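Monovalent Na+/H+ antiporter subunit A (Dietzia sp. DQ12-45-1b, PDB 7D3U) is a membrane-embedded subunit of the Mrp complex, a bacterial sodium/proton pump, and probably takes part in its antiport of ions across the cell membrane. Local coordinates at residues Ser114-Asp122 with Ala245-Phe253; Ala199-Met208 with Leu257-Leu267. All blocks are in the same frame, centred on the assembly; numbering follows the deposited sequence.

The four segments of these two contacts interleave along the chain. From the N terminus, 114-122 spans the end of helix 102-119, and 199-208 lies on helix 196-213; then come 245-253, on helix 243-252, and 257-267, which leads into helix 261-284. Interaction 1 closes a loop of 122 mostly helical residues, and interaction 2 one of 48. Their segments alternate, so the two loops cross rather than nest. The contacts, with centres about 17 Å apart, also meet directly: Leu249, Leu250 and Phe253 of interaction 1 pack on Ile206 of interaction 2, and Leu250 also touches Trp263. Four helices of the antiporter-like bundle are thereby tied together.

Interaction 1: residues Ser114-Asp122 with Ala245-Phe253; sequences SMLGLVLAD and AGIYLLLRF. With LMT (dodecyl-beta-D-maltoside), chain C.
The backbone carbonyl oxygen of Val119 has polar groups of both segments round it. Tyr248 OH comes within 2.9 Å of Val119 O, and Ala121 N gives that oxygen a weak hydrogen bond within the same turn. Arg252 NH2 stays 4.0 Å from Val119 O, too far for a hydrogen bond. The motif is a pair of nearly parallel transmembrane helices of the complex I/Mrp antiporter family, met where helix 102-119 finishes: the axes of 114-119 and 245-252 run in the same direction, 10° apart, with a closest approach of 10.9 Å. Over that wide spacing, side chains do the bridging. Tyr248 has CG anti to its backbone nitrogen (chi1 164°), which swings the ring across the gap toward the end of helix 102-119. Val119 lays CG1 squarely over one face of the ring, a CH-pi contact 4.0 Å from that methyl to the Tyr248 centroid and 8° off the normal. Phe76 also meets this ring, their planes inclined to each other. Arg252, bent twice along its chain, brings NH1 to 3.7 Å from Ala121 O. Because helix 102-119 finishes here, its last carbonyls would probably offer partial negative charge to the guanidinium. The full salt bridge of Arg252, however, is with Asp70, while Asp122 is held by a salt bridge to Arg66 and a hydrogen bond to Ser184. This cluster of opposite charges therefore links the region to strand 63-68, to the connection that follows it and to helix 183-186. One turn or so earlier the contact is wholly apolar. A detergent chain end lies against Gly117, and on the side of helix 243-252 Leu118 CD2 meets Ala245 CB at 3.5 Å, with the sulfur of Met115 reaching the same methyl from 4.2 Å, SD to CB.

Interaction 2: residues Ala199-Met208 with Leu257-Leu267; sequences AAVIAVLIAM and LHDVPVWNLLL. With LMT (dodecyl-beta-D-maltoside), chain D.
Apolar helix packing joins 199-208 to 257-267 within the transmembrane bundle, at the start of helix 261-284 and the turn leading into it. The axes of 199-208 and 261-267 pass 8.6 Å apart at a crossing angle of -22°, a closeness permitted by the small residues Ala199, Ala200, Ala203 and Ala207. Trp263, its CG anti to the backbone N (chi1 163°), turns the rim of its indole to this helix. Ala203 CB lies 3.6 Å from Trp263 CB, near that rim, and Ile206 CG2 meets it at CZ3, 3.9 Å away. Val262 divides its methyls, CG1 on Ala200 and CG2 on Val204, the second valine crossing it at about a right angle. Farther along, Leu266 puts CD2 3.7 Å from Ala207 CB and also reaches Val204 and Met208. At the other end of the contact, Leu257 spreads its two methyls over Ala199, Ile202 and Ala203, CD1 lying 3.5 Å from Ile202 CG2. With both branches removed, as by an alanine at this position, a gap would probably open beside these three residues, and Val260 would be left as the turn's hold on the helix. With methyls and the rim of an indole as its main partners, the contact depends on complementary shape rather than on polar pairing.

Interaction 1: residues Ser114-Asp122 with Ala245-Phe253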
# COMPACT_ATOMS: atom_id res chain seq x y z
N SER B 114 26.23 6.14 29.12
CA SER B 114 24.78 6.28 29.19
C SER B 114 24.32 6.47 30.63
O SER B 114 23.40 7.26 30.89
CB SER B 114 24.11 5.06 28.57
OG SER B 114 24.44 4.95 27.19
N MET B 115 24.95 5.78 31.58
CA MET B 115 24.62 6.01 32.98
C MET B 115 24.97 7.42 33.41
O MET B 115 24.21 8.06 34.14
CB MET B 115 25.34 4.99 33.86
CG MET B 115 24.48 3.84 34.29
SD MET B 115 22.82 4.35 34.76
CE MET B 115 23.11 4.95 36.43
N LEU B 116 26.13 7.92 32.97
CA LEU B 116 26.51 9.30 33.27
C LEU B 116 25.50 10.28 32.70
O LEU B 116 25.11 11.23 33.37
CB LEU B 116 27.90 9.58 32.71
CG LEU B 116 28.60 10.82 33.24
CD1 LEU B 116 28.64 10.77 34.74
CD2 LEU B 116 30.01 10.92 32.69
N GLY B 117 25.05 10.05 31.47
CA GLY B 117 24.02 10.89 30.89
C GLY B 117 22.71 10.81 31.64
O GLY B 117 21.97 11.80 31.71
N LEU B 118 22.40 9.65 32.21
CA LEU B 118 21.15 9.50 32.95
C LEU B 118 21.20 10.24 34.28
O LEU B 118 20.25 10.95 34.64
CB LEU B 118 20.83 8.02 33.16
CG LEU B 118 19.65 7.69 34.07
CD1 LEU B 118 18.40 8.41 33.62
CD2 LEU B 118 19.42 6.20 34.07
N VAL B 119 22.29 10.08 35.03
CA VAL B 119 22.37 10.75 36.33
C VAL B 119 22.64 12.24 36.15
O VAL B 119 22.23 13.05 37.00
CB VAL B 119 23.43 10.08 37.22
CG1 VAL B 119 22.98 8.69 37.62
CG2 VAL B 119 24.76 10.02 36.50
N LEU B 120 23.31 12.63 35.08
CA LEU B 120 23.54 14.04 34.75
C LEU B 120 22.47 14.56 33.81
O LEU B 120 22.77 15.10 32.75
CB LEU B 120 24.92 14.22 34.15
CG LEU B 120 26.11 14.02 35.08
CD1 LEU B 120 27.39 14.37 34.37
CD2 LEU B 120 25.92 14.88 36.31
N ALA B 121 21.20 14.42 34.17
CA ALA B 121 20.09 14.80 33.31
C ALA B 121 19.19 15.78 34.04
O ALA B 121 18.53 15.41 35.01
CB ALA B 121 19.30 13.58 32.85
N ASP B 122 19.17 17.03 33.57
CA ASP B 122 18.23 18.01 34.08
C ASP B 122 17.01 18.18 33.18
O ASP B 122 16.01 18.76 33.62
CB ASP B 122 18.91 19.37 34.24
CG ASP B 122 18.22 20.25 35.26
OD1 ASP B 122 17.47 19.71 36.10
OD2 ASP B 122 18.44 21.48 35.24
N ALA B 245 19.70 2.54 37.98
CA ALA B 245 19.00 3.55 37.21
C ALA B 245 17.60 3.79 37.77
O ALA B 245 17.18 4.93 37.97
CB ALA B 245 18.93 3.14 35.74
N GLY B 246 16.86 2.71 38.03
CA GLY B 246 15.54 2.85 38.61
C GLY B 246 15.57 3.48 39.99
O GLY B 246 14.69 4.26 40.34
N ILE B 247 16.60 3.15 40.77
CA ILE B 247 16.68 3.70 42.12
C ILE B 247 17.04 5.18 42.08
O ILE B 247 16.52 5.98 42.87
CB ILE B 247 17.67 2.89 42.97
CG1 ILE B 247 17.14 1.47 43.15
CG2 ILE B 247 17.90 3.55 44.31
CD1 ILE B 247 17.92 0.67 44.14
N TYR B 248 17.91 5.57 41.16
CA TYR B 248 18.19 6.99 40.98
C TYR B 248 16.95 7.73 40.49
O TYR B 248 16.73 8.89 40.85
CB TYR B 248 19.34 7.20 40.00
CG TYR B 248 19.41 8.62 39.49
CD1 TYR B 248 19.96 9.63 40.26
CD2 TYR B 248 18.90 8.96 38.24
CE1 TYR B 248 20.01 10.93 39.81
CE2 TYR B 248 18.95 10.26 37.78
CZ TYR B 248 19.51 11.24 38.57
OH TYR B 248 19.56 12.53 38.12
N LEU B 249 16.14 7.08 39.65
CA LEU B 249 14.91 7.71 39.21
C LEU B 249 13.93 7.89 40.36
O LEU B 249 13.26 8.93 40.46
CB LEU B 249 14.26 6.89 38.09
CG LEU B 249 13.10 7.59 37.39
CD1 LEU B 249 13.62 8.68 36.48
CD2 LEU B 249 12.27 6.59 36.61
N LEU B 250 13.84 6.90 41.25
CA LEU B 250 12.98 7.03 42.42
C LEU B 250 13.52 8.07 43.40
O LEU B 250 12.75 8.70 44.12
CB LEU B 250 12.82 5.69 43.11
CG LEU B 250 12.09 4.64 42.29
CD1 LEU B 250 11.77 3.42 43.12
CD2 LEU B 250 10.82 5.22 41.70
N LEU B 251 14.84 8.25 43.44
CA LEU B 251 15.43 9.24 44.34
C LEU B 251 15.26 10.65 43.80
O LEU B 251 15.02 11.59 44.56
CB LEU B 251 16.91 8.93 44.57
CG LEU B 251 17.25 8.16 45.84
CD1 LEU B 251 18.63 7.55 45.73
CD2 LEU B 251 17.17 9.08 47.03
N ARG B 252 15.39 10.82 42.48
CA ARG B 252 15.24 12.13 41.88
C ARG B 252 13.81 12.63 41.98
O ARG B 252 13.55 13.75 42.44
CB ARG B 252 15.68 12.09 40.42
CG ARG B 252 15.52 13.41 39.68
CD ARG B 252 16.23 14.54 40.41
NE ARG B 252 17.67 14.48 40.22
CZ ARG B 252 18.33 15.23 39.35
NH1 ARG B 252 17.68 16.10 38.58
NH2 ARG B 252 19.65 15.12 39.24
N PHE B 253 12.85 11.80 41.57
CA PHE B 253 11.45 12.19 41.58
C PHE B 253 10.83 12.15 42.97
O PHE B 253 9.64 12.45 43.11
CB PHE B 253 10.65 11.28 40.64
CG PHE B 253 10.68 11.72 39.22
CD1 PHE B 253 9.80 12.68 38.75
CD2 PHE B 253 11.60 11.19 38.34
CE1 PHE B 253 9.83 13.09 37.44
CE2 PHE B 253 11.64 11.60 37.02
CZ PHE B 253 10.75 12.55 36.57
C1B LMT C . 22.22 22.27 14.47
C2B LMT C . 21.25 23.22 13.74
C3B LMT C . 20.24 22.47 12.84
C4B LMT C . 20.62 20.99 12.58
C5B LMT C . 22.16 20.84 12.51
C6B LMT C . 22.68 21.36 11.16
O1B LMT C . 21.55 21.59 15.50
O2B LMT C . 20.59 23.96 14.68
O3B LMT C . 19.99 23.16 11.68
O4' LMT C . 20.12 20.16 13.56
O5B LMT C . 22.89 21.40 13.59
O6B LMT C . 23.45 20.40 10.56
C1' LMT C . 24.18 21.29 18.76
C2' LMT C . 24.66 20.76 17.39
C3' LMT C . 23.49 20.47 16.41
C4' LMT C . 22.22 21.30 16.73
C5' LMT C . 22.69 22.61 17.41
C6' LMT C . 21.62 23.65 17.58
O1' LMT C . 23.55 20.29 19.45
O2' LMT C . 25.53 21.67 16.82
O3' LMT C . 23.17 19.15 16.42
O5' LMT C . 23.26 22.38 18.68
O6' LMT C . 20.45 23.07 17.17
C1 LMT C . 24.42 19.37 20.07
C2 LMT C . 23.69 18.07 20.02
C3 LMT C . 23.24 17.51 21.32
C4 LMT C . 23.54 16.03 21.31
C5 LMT C . 22.33 15.27 20.89
C6 LMT C . 22.29 13.91 21.49
C7 LMT C . 22.28 14.01 22.99
C8 LMT C . 22.01 12.67 23.56
C9 LMT C . 22.34 12.53 25.01
C10 LMT C . 22.34 11.07 25.32
C11 LMT C . 23.00 10.79 26.63
C12 LMT C . 22.31 11.51 27.74

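Interaction 2: residues Ala199-Met208 with Leu257-Leu267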
# COMPACT_ATOMS: atom_id res chain seq x y z
N ALA B 199 -0.56 13.80 40.29
CA ALA B 199 0.61 13.27 40.98
C ALA B 199 0.48 11.77 41.22
O ALA B 199 1.48 11.06 41.18
CB ALA B 199 0.83 14.01 42.30
N ALA B 200 -0.74 11.28 41.42
CA ALA B 200 -0.93 9.84 41.61
C ALA B 200 -0.62 9.08 40.33
O ALA B 200 0.08 8.05 40.36
CB ALA B 200 -2.37 9.56 42.06
N VAL B 201 -1.12 9.56 39.19
CA VAL B 201 -0.83 8.92 37.91
C VAL B 201 0.66 8.95 37.62
O VAL B 201 1.24 7.95 37.19
CB VAL B 201 -1.64 9.59 36.79
CG1 VAL B 201 -1.03 9.29 35.44
CG2 VAL B 201 -3.09 9.13 36.84
N ILE B 202 1.30 10.09 37.86
CA ILE B 202 2.73 10.20 37.59
C ILE B 202 3.53 9.29 38.52
O ILE B 202 4.51 8.66 38.10
CB ILE B 202 3.19 11.66 37.70
CG1 ILE B 202 2.57 12.49 36.58
CG2 ILE B 202 4.70 11.76 37.64
CD1 ILE B 202 2.80 11.91 35.22
N ALA B 203 3.10 9.17 39.77
CA ALA B 203 3.78 8.28 40.71
C ALA B 203 3.66 6.83 40.27
O ALA B 203 4.64 6.08 40.32
CB ALA B 203 3.21 8.46 42.11
N VAL B 204 2.47 6.42 39.82
CA VAL B 204 2.30 5.05 39.36
C VAL B 204 3.15 4.79 38.12
O VAL B 204 3.84 3.76 38.02
CB VAL B 204 0.82 4.75 39.09
CG1 VAL B 204 0.67 3.53 38.20
CG2 VAL B 204 0.09 4.53 40.40
N LEU B 205 3.15 5.73 37.17
CA LEU B 205 3.93 5.55 35.95
C LEU B 205 5.42 5.47 36.25
O LEU B 205 6.12 4.62 35.69
CB LEU B 205 3.65 6.69 34.97
CG LEU B 205 2.29 6.67 34.29
CD1 LEU B 205 2.19 7.80 33.29
CD2 LEU B 205 2.06 5.34 33.60
N ILE B 206 5.92 6.31 37.15
CA ILE B 206 7.35 6.31 37.43
C ILE B 206 7.75 5.11 38.27
O ILE B 206 8.83 4.54 38.09
CB ILE B 206 7.75 7.64 38.08
CG1 ILE B 206 7.97 8.69 37.00
CG2 ILE B 206 9.01 7.48 38.92
CD1 ILE B 206 7.97 10.09 37.52
N ALA B 207 6.88 4.67 39.20
CA ALA B 207 7.16 3.45 39.93
C ALA B 207 7.23 2.26 38.99
O ALA B 207 8.10 1.40 39.13
CB ALA B 207 6.09 3.23 41.00
N MET B 208 6.33 2.20 38.00
CA MET B 208 6.42 1.13 37.01
C MET B 208 7.65 1.29 36.13
O MET B 208 8.21 0.29 35.67
CB MET B 208 5.16 1.09 36.16
CG MET B 208 3.91 0.69 36.93
SD MET B 208 4.21 -0.71 38.03
CE MET B 208 2.58 -0.91 38.75
N LEU B 257 6.91 13.62 44.37
CA LEU B 257 5.97 12.55 44.67
C LEU B 257 6.37 11.76 45.91
O LEU B 257 6.54 10.55 45.86
CB LEU B 257 5.85 11.62 43.46
CG LEU B 257 5.25 12.24 42.21
CD1 LEU B 257 5.32 11.27 41.05
CD2 LEU B 257 3.82 12.67 42.46
N HIS B 258 6.54 12.44 47.05
CA HIS B 258 6.86 11.73 48.28
C HIS B 258 5.75 11.76 49.31
O HIS B 258 5.78 10.97 50.26
CB HIS B 258 8.15 12.29 48.91
CG HIS B 258 7.95 13.55 49.69
ND1 HIS B 258 8.20 14.80 49.18
CD2 HIS B 258 7.55 13.75 50.97
CE1 HIS B 258 7.95 15.71 50.09
NE2 HIS B 258 7.55 15.10 51.19
N ASP B 259 4.77 12.65 49.16
CA ASP B 259 3.66 12.76 50.10
C ASP B 259 2.36 12.20 49.53
O ASP B 259 1.34 12.21 50.22
CB ASP B 259 3.47 14.21 50.52
CG ASP B 259 3.07 15.11 49.37
OD1 ASP B 259 3.55 14.89 48.25
OD2 ASP B 259 2.26 16.04 49.60
N VAL B 260 2.38 11.72 48.29
CA VAL B 260 1.19 11.17 47.65
C VAL B 260 1.02 9.73 48.13
O VAL B 260 1.98 8.94 48.05
CB VAL B 260 1.28 11.23 46.13
CG1 VAL B 260 0.88 12.61 45.65
CG2 VAL B 260 2.69 10.93 45.68
N PRO B 261 -0.16 9.34 48.64
CA PRO B 261 -0.28 8.01 49.27
C PRO B 261 -0.04 6.86 48.31
O PRO B 261 0.52 5.83 48.73
CB PRO B 261 -1.72 8.02 49.79
CG PRO B 261 -2.07 9.46 49.93
CD PRO B 261 -1.38 10.15 48.80
N VAL B 262 -0.44 6.98 47.05
CA VAL B 262 -0.27 5.87 46.13
C VAL B 262 1.20 5.60 45.87
O VAL B 262 1.61 4.44 45.73
CB VAL B 262 -1.04 6.11 44.81
CG1 VAL B 262 -0.46 7.29 44.07
CG2 VAL B 262 -1.00 4.87 43.94
N TRP B 263 2.03 6.64 45.83
CA TRP B 263 3.46 6.44 45.67
C TRP B 263 4.05 5.70 46.86
O TRP B 263 4.77 4.71 46.70
CB TRP B 263 4.16 7.78 45.48
CG TRP B 263 5.64 7.77 45.69
CD1 TRP B 263 6.30 7.82 46.88
CD2 TRP B 263 6.65 7.77 44.68
NE1 TRP B 263 7.66 7.82 46.67
CE2 TRP B 263 7.90 7.79 45.33
CE3 TRP B 263 6.62 7.74 43.28
CZ2 TRP B 263 9.10 7.78 44.63
CZ3 TRP B 263 7.81 7.73 42.59
CH2 TRP B 263 9.04 7.75 43.27
N ASN B 264 3.75 6.19 48.07
CA ASN B 264 4.24 5.53 49.28
C ASN B 264 3.85 4.07 49.31
O ASN B 264 4.68 3.19 49.58
CB ASN B 264 3.71 6.26 50.51
CG ASN B 264 4.45 7.54 50.80
OD1 ASN B 264 5.53 7.78 50.26
ND2 ASN B 264 3.88 8.37 51.66
N LEU B 265 2.58 3.77 49.01
CA LEU B 265 2.12 2.39 49.07
C LEU B 265 2.78 1.54 47.99
O LEU B 265 3.36 0.48 48.28
CB LEU B 265 0.60 2.34 48.94
CG LEU B 265 -0.01 0.94 48.90
CD1 LEU B 265 -1.11 0.83 49.94
CD2 LEU B 265 -0.56 0.63 47.51
N LEU B 266 2.71 1.98 46.73
CA LEU B 266 3.25 1.20 45.62
C LEU B 266 4.75 0.99 45.76
O LEU B 266 5.28 -0.01 45.26
CB LEU B 266 2.93 1.88 44.30
CG LEU B 266 3.25 1.11 43.03
CD1 LEU B 266 2.64 -0.28 43.09
CD2 LEU B 266 2.73 1.85 41.81
N LEU B 267 5.45 1.91 46.42
CA LEU B 267 6.87 1.72 46.64
C LEU B 267 7.12 0.77 47.81
O LEU B 267 7.83 -0.23 47.66
CB LEU B 267 7.54 3.07 46.90
CG LEU B 267 7.99 3.91 45.71
CD1 LEU B 267 6.78 4.37 44.93
CD2 LEU B 267 8.83 5.09 46.15
C1B LMT D . -4.98 15.25 31.97
C2B LMT D . -5.95 16.05 31.09
C3B LMT D . -5.27 16.41 29.76
C4B LMT D . -3.85 16.96 30.01
C5B LMT D . -3.06 15.88 30.77
C6B LMT D . -2.29 16.51 31.92
O1B LMT D . -5.67 14.15 32.48
O2B LMT D . -7.04 15.25 30.87
O3B LMT D . -6.04 17.28 29.02
O4' LMT D . -3.22 17.23 28.82
O5B LMT D . -3.88 14.83 31.24
O6B LMT D . -2.77 17.77 32.17
C1' LMT D . -6.10 10.59 33.70
C2' LMT D . -6.20 11.53 34.92
C3' LMT D . -6.21 13.03 34.50
C4' LMT D . -5.07 13.42 33.53
C5' LMT D . -4.46 12.15 32.89
C6' LMT D . -3.20 11.59 33.53
O1' LMT D . -5.46 9.43 34.02
O2' LMT D . -7.37 11.26 35.58
O3' LMT D . -6.15 13.82 35.61
O5' LMT D . -5.43 11.16 32.58
O6' LMT D . -2.51 10.98 32.53
C1 LMT D . -5.45 8.46 32.99
C2 LMT D . -4.00 8.14 32.78
C3 LMT D . -3.63 7.50 31.49
C4 LMT D . -2.37 8.16 31.01
C5 LMT D . -1.73 7.36 29.93
C6 LMT D . -1.31 6.01 30.40
C7 LMT D . -0.40 5.38 29.39
C8 LMT D . 0.22 4.16 29.98
C9 LMT D . 1.30 3.56 29.13
C10 LMT D . 1.53 2.16 29.62
C11 LMT D . 2.62 1.50 28.86
C12 LMT D . 2.82 0.08 29.29